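Local coordinates for SnoaL-like domain-containing protein (Silicibacter pomeroyi, PDB 3FLJ) that is of unknown function but has the cystatin-like fold of the SnoaL-like family, whose cone-shaped pocket in relatives often holds small molecules, at residues M20-A32 and D107-F120. Sequence-based numbering, arbitrary orientation.
Sequences MHPTIARMQEVVA and DLITLNEGGLIQDF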
loop_
_atom_site.group_PDB
_atom_site.type_symbol
_atom_site.label_atom_id
_atom_site.label_comp_id
_atom_site.label_asym_id
_atom_site.label_seq_id
_atom_site.Cartn_x
_atom_site.Cartn_y
_atom_site.Cartn_z
HETATM N N MSE A 20 1.388 21.063 3.152
HETATM C CA MSE A 20 1.416 20.369 1.859
HETATM C C MSE A 20 2.648 20.769 1.049
HETATM O O MSE A 20 2.832 21.950 0.786
HETATM C CB MSE A 20 0.164 20.751 1.038
HETATM C CG MSE A 20 0.112 20.238 -0.379
HETATM SE SE MSE A 20 -0.156 18.365 -0.380
HETATM C CE MSE A 20 -1.815 18.478 -1.033
ATOM N N HIS A 21 3.421 19.788 0.578
ATOM C CA HIS A 21 4.555 20.058 -0.328
ATOM C C HIS A 21 3.968 20.325 -1.755
ATOM O O HIS A 21 3.096 19.567 -2.189
ATOM C CB HIS A 21 5.545 18.885 -0.367
ATOM C CG HIS A 21 6.830 19.230 -1.046
ATOM N ND1 HIS A 21 6.933 19.364 -2.410
ATOM C CD2 HIS A 21 8.057 19.514 -0.546
ATOM C CE1 HIS A 21 8.165 19.724 -2.726
ATOM N NE2 HIS A 21 8.872 19.806 -1.613
ATOM N N PRO A 22 4.425 21.378 -2.479
ATOM C CA PRO A 22 3.920 21.708 -3.833
ATOM C C PRO A 22 3.928 20.588 -4.871
ATOM O O PRO A 22 2.997 20.487 -5.666
ATOM C CB PRO A 22 4.858 22.827 -4.289
ATOM C CG PRO A 22 5.306 23.440 -3.086
ATOM C CD PRO A 22 5.421 22.382 -2.059
ATOM N N THR A 23 5.005 19.803 -4.891
ATOM C CA THR A 23 5.122 18.619 -5.765
ATOM C C THR A 23 4.033 17.586 -5.520
ATOM O O THR A 23 3.533 16.984 -6.478
ATOM C CB THR A 23 6.503 17.942 -5.630
ATOM O OG1 THR A 23 7.510 18.913 -5.920
ATOM C CG2 THR A 23 6.655 16.732 -6.588
ATOM N N ILE A 24 3.677 17.394 -4.249
ATOM C CA ILE A 24 2.613 16.459 -3.848
ATOM C C ILE A 24 1.246 16.995 -4.321
ATOM O O ILE A 24 0.443 16.218 -4.832
ATOM C CB ILE A 24 2.642 16.167 -2.314
ATOM C CG1 ILE A 24 3.991 15.551 -1.910
ATOM C CG2 ILE A 24 1.472 15.271 -1.874
ATOM C CD1 ILE A 24 4.348 14.224 -2.568
ATOM N N ALA A 25 1.004 18.302 -4.174
ATOM C CA ALA A 25 -0.222 18.953 -4.696
ATOM C C ALA A 25 -0.325 18.803 -6.234
ATOM O O ALA A 25 -1.377 18.384 -6.740
ATOM C CB ALA A 25 -0.272 20.444 -4.301
ATOM N N ARG A 26 0.780 19.107 -6.937
ATOM C CA ARG A 26 0.833 19.009 -8.409
ATOM C C ARG A 26 0.651 17.562 -8.912
ATOM O O ARG A 26 -0.035 17.330 -9.912
ATOM C CB ARG A 26 2.129 19.649 -8.956
ATOM C CG ARG A 26 2.290 19.702 -10.495
ATOM C CD ARG A 26 1.085 20.301 -11.237
ATOM N NE ARG A 26 1.335 20.393 -12.678
ATOM C CZ ARG A 26 0.408 20.582 -13.630
ATOM N NH1 ARG A 26 -0.900 20.720 -13.352
ATOM N NH2 ARG A 26 0.802 20.631 -14.908
HETATM N N MSE A 27 1.255 16.610 -8.214
HETATM C CA MSE A 27 1.159 15.177 -8.531
HETATM C C MSE A 27 -0.284 14.635 -8.553
HETATM O O MSE A 27 -0.601 13.800 -9.402
HETATM C CB MSE A 27 2.000 14.411 -7.501
HETATM C CG MSE A 27 2.050 12.963 -7.581
HETATM SE SE MSE A 27 2.983 12.382 -6.021
HETATM C CE MSE A 27 2.632 10.620 -6.456
ATOM N N GLN A 28 -1.127 15.103 -7.622
ATOM C CA GLN A 28 -2.531 14.650 -7.512
ATOM C C GLN A 28 -3.318 14.944 -8.779
ATOM O O GLN A 28 -3.937 14.042 -9.351
ATOM C CB GLN A 28 -3.239 15.289 -6.323
ATOM C CG GLN A 28 -2.740 14.794 -4.995
ATOM C CD GLN A 28 -3.311 15.591 -3.840
ATOM O OE1 GLN A 28 -2.569 16.223 -3.087
ATOM N NE2 GLN A 28 -4.634 15.602 -3.720
ATOM N N GLU A 29 -3.257 16.201 -9.201
ATOM C CA GLU A 29 -3.911 16.650 -10.441
ATOM C C GLU A 29 -3.383 16.044 -11.768
ATOM O O GLU A 29 -4.163 15.951 -12.719
ATOM C CB GLU A 29 -4.008 18.203 -10.498
ATOM C CG GLU A 29 -2.702 19.053 -10.344
ATOM C CD GLU A 29 -2.941 20.555 -10.067
ATOM O OE1 GLU A 29 -4.092 20.980 -9.802
ATOM O OE2 GLU A 29 -1.948 21.322 -10.084
ATOM N N VAL A 30 -2.130 15.563 -11.790
ATOM C CA VAL A 30 -1.440 15.048 -12.999
ATOM C C VAL A 30 -1.375 13.512 -13.136
ATOM O O VAL A 30 -1.573 12.996 -14.245
ATOM C CB VAL A 30 0.007 15.657 -13.066
ATOM C CG1 VAL A 30 0.865 15.026 -14.143
ATOM C CG2 VAL A 30 -0.071 17.152 -13.279
ATOM N N VAL A 31 -1.037 12.808 -12.046
ATOM C CA VAL A 31 -0.917 11.315 -12.027
ATOM C C VAL A 31 -2.246 10.606 -12.368
ATOM O O VAL A 31 -2.237 9.589 -13.095
ATOM C CB VAL A 31 -0.308 10.789 -10.674
ATOM C CG1 VAL A 31 -0.376 9.266 -10.543
ATOM C CG2 VAL A 31 1.134 11.238 -10.548
ATOM N N ALA A 32 -3.357 11.158 -11.843
ATOM C CA ALA A 32 -4.736 10.693 -12.131
ATOM C C ALA A 32 -4.999 10.624 -13.651
ATOM O O ALA A 32 -5.283 9.541 -14.190
ATOM C CB ALA A 32 -5.776 11.622 -11.458
ATOM N N ASP A 107 0.573 5.276 -3.244
ATOM C CA ASP A 107 1.801 5.758 -3.892
ATOM C C ASP A 107 2.718 6.199 -2.749
ATOM O O ASP A 107 2.417 7.184 -2.066
ATOM C CB ASP A 107 1.524 6.950 -4.828
ATOM C CG ASP A 107 0.617 6.593 -6.005
ATOM O OD1 ASP A 107 0.672 5.446 -6.508
ATOM O OD2 ASP A 107 -0.122 7.487 -6.460
ATOM N N LEU A 108 3.811 5.463 -2.529
ATOM C CA LEU A 108 4.807 5.786 -1.493
ATOM C C LEU A 108 5.851 6.668 -2.163
ATOM O O LEU A 108 6.604 6.187 -3.021
ATOM C CB LEU A 108 5.439 4.530 -0.901
ATOM C CG LEU A 108 4.499 3.633 -0.090
ATOM C CD1 LEU A 108 5.120 2.246 0.138
ATOM C CD2 LEU A 108 4.113 4.316 1.241
ATOM N N ILE A 109 5.896 7.939 -1.761
ATOM C CA ILE A 109 6.760 8.947 -2.379
ATOM C C ILE A 109 7.835 9.434 -1.430
ATOM O O ILE A 109 7.530 9.750 -0.279
ATOM C CB ILE A 109 5.929 10.164 -2.870
ATOM C CG1 ILE A 109 4.865 9.739 -3.900
ATOM C CG2 ILE A 109 6.829 11.272 -3.474
ATOM C CD1 ILE A 109 5.371 9.092 -5.196
ATOM N N THR A 110 9.075 9.475 -1.930
ATOM C CA THR A 110 10.225 10.066 -1.244
ATOM C C THR A 110 10.724 11.184 -2.161
ATOM O O THR A 110 11.065 10.920 -3.326
ATOM C CB THR A 110 11.352 9.066 -0.982
ATOM O OG1 THR A 110 10.798 7.879 -0.399
ATOM C CG2 THR A 110 12.393 9.677 -0.025
ATOM N N LEU A 111 10.726 12.419 -1.650
ATOM C CA LEU A 111 11.215 13.585 -2.396
ATOM C C LEU A 111 12.692 13.802 -2.081
ATOM O O LEU A 111 13.162 13.436 -0.997
ATOM C CB LEU A 111 10.413 14.852 -2.060
ATOM C CG LEU A 111 8.887 14.789 -2.278
ATOM C CD1 LEU A 111 8.208 16.074 -1.769
ATOM C CD2 LEU A 111 8.520 14.523 -3.739
ATOM N N ASN A 112 13.418 14.374 -3.041
ATOM C CA ASN A 112 14.849 14.749 -2.862
ATOM C C ASN A 112 14.933 16.206 -2.363
ATOM O O ASN A 112 13.879 16.847 -2.219
ATOM C CB ASN A 112 15.680 14.471 -4.141
ATOM C CG ASN A 112 15.246 15.288 -5.365
ATOM O OD1 ASN A 112 14.590 16.326 -5.269
ATOM N ND2 ASN A 112 15.631 14.801 -6.533
ATOM N N GLU A 113 16.156 16.715 -2.128
ATOM C CA GLU A 113 16.419 18.109 -1.675
ATOM C C GLU A 113 15.771 19.154 -2.596
ATOM O O GLU A 113 15.300 20.190 -2.140
ATOM C CB GLU A 113 17.945 18.366 -1.585
ATOM C CG GLU A 113 18.371 19.752 -1.038
ATOM C CD GLU A 113 19.884 19.959 -0.979
ATOM O OE1 GLU A 113 20.640 18.995 -0.751
ATOM O OE2 GLU A 113 20.315 21.113 -1.151
ATOM N N GLY A 114 15.783 18.872 -3.903
ATOM C CA GLY A 114 15.180 19.743 -4.920
ATOM C C GLY A 114 13.651 19.676 -5.032
ATOM O O GLY A 114 13.078 20.379 -5.862
ATOM N N GLY A 115 12.989 18.833 -4.229
ATOM C CA GLY A 115 11.535 18.699 -4.235
ATOM C C GLY A 115 10.937 17.786 -5.296
ATOM O O GLY A 115 9.729 17.698 -5.365
ATOM N N LEU A 116 11.770 17.118 -6.103
ATOM C CA LEU A 116 11.317 16.202 -7.161
ATOM C C LEU A 116 11.168 14.793 -6.588
ATOM O O LEU A 116 11.772 14.465 -5.555
ATOM C CB LEU A 116 12.300 16.213 -8.344
ATOM C CG LEU A 116 12.518 17.567 -9.035
ATOM C CD1 LEU A 116 13.599 17.487 -10.119
ATOM C CD2 LEU A 116 11.227 18.135 -9.624
ATOM N N ILE A 117 10.374 13.966 -7.273
ATOM C CA ILE A 117 10.109 12.590 -6.858
ATOM C C ILE A 117 11.356 11.739 -7.140
ATOM O O ILE A 117 11.730 11.567 -8.303
ATOM C CB ILE A 117 8.854 11.993 -7.570
ATOM C CG1 ILE A 117 7.598 12.831 -7.231
ATOM C CG2 ILE A 117 8.651 10.529 -7.170
ATOM C CD1 ILE A 117 6.338 12.419 -7.977
ATOM N N GLN A 118 11.982 11.234 -6.067
ATOM C CA GLN A 118 13.194 10.404 -6.138
ATOM C C GLN A 118 12.832 8.913 -6.146
ATOM O O GLN A 118 13.419 8.162 -6.909
ATOM C CB GLN A 118 14.136 10.718 -4.969
ATOM C CG GLN A 118 15.547 10.103 -5.078
ATOM C CD GLN A 118 16.347 10.622 -6.287
ATOM O OE1 GLN A 118 16.835 11.757 -6.287
ATOM N NE2 GLN A 118 16.484 9.779 -7.314
ATOM N N ASP A 119 11.932 8.501 -5.249
ATOM C CA ASP A 119 11.424 7.113 -5.160
ATOM C C ASP A 119 9.905 7.148 -5.192
ATOM O O ASP A 119 9.304 7.947 -4.480
ATOM C CB ASP A 119 11.869 6.434 -3.876
ATOM C CG ASP A 119 13.363 6.276 -3.797
ATOM O OD1 ASP A 119 13.900 5.463 -4.560
ATOM O OD2 ASP A 119 13.981 6.944 -2.954
ATOM N N PHE A 120 9.317 6.269 -6.005
ATOM C CA PHE A 120 7.871 6.159 -6.234
ATOM C C PHE A 120 7.602 4.643 -6.209
ATOM O O PHE A 120 7.910 3.940 -7.175
ATOM C CB PHE A 120 7.566 6.802 -7.602
ATOM C CG PHE A 120 6.096 7.094 -7.882
ATOM C CD1 PHE A 120 5.044 6.241 -7.483
ATOM C CD2 PHE A 120 5.768 8.215 -8.665
ATOM C CE1 PHE A 120 3.709 6.546 -7.793
ATOM C CE2 PHE A 120 4.424 8.520 -8.982
ATOM C CZ PHE A 120 3.398 7.673 -8.545
#
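The hydroxyl OG1 of Thr-23 donates a hydrogen bond of 2.6 Å to the carbonyl O of Gly-115. In this cystatin-like fold the bond ties the start of helix 22-31 to the turn of the hairpin that joins strands 101-111 and 117-125. The donor is tilted 31° from the carbonyl plane. Gly-115 ends a type I turn from Asn-112, and its positive phi favours glycine. His-21 is the N-cap of the helix; its ND1 accepts from Thr-23 N nearly in the ring plane. CG of His-21 is anti to the backbone N (chi1 -168°), which presents one ring face to Leu-111. CD1 of Leu-111 stands over the centre of that face, 3.5 Å from the centroid, a CH-pi contact. Replacing this histidine with alanine removes the ring, and Thr-23 N would probably lose its capping acceptor and Leu-111 CD1 the face it packs on. Further along, Ile-24 CD1 packs on Ile-109 CG2. Met-27, a selenomethionine, extends into the hydrophobic layer between helix and sheet. Its SE lies 3.9 Å from Ile-117 CD1. Its CE lies 4.2 Å from CB of Asp-107, whose OD2 is hydrogen-bonded to Tyr-80 OH. CE of Met-27 also meets CD1 of Ile-109 tip to tip at 3.4 Å, tighter than usual van der Waals contact, and lies 3.7 Å from CZ of Phe-120.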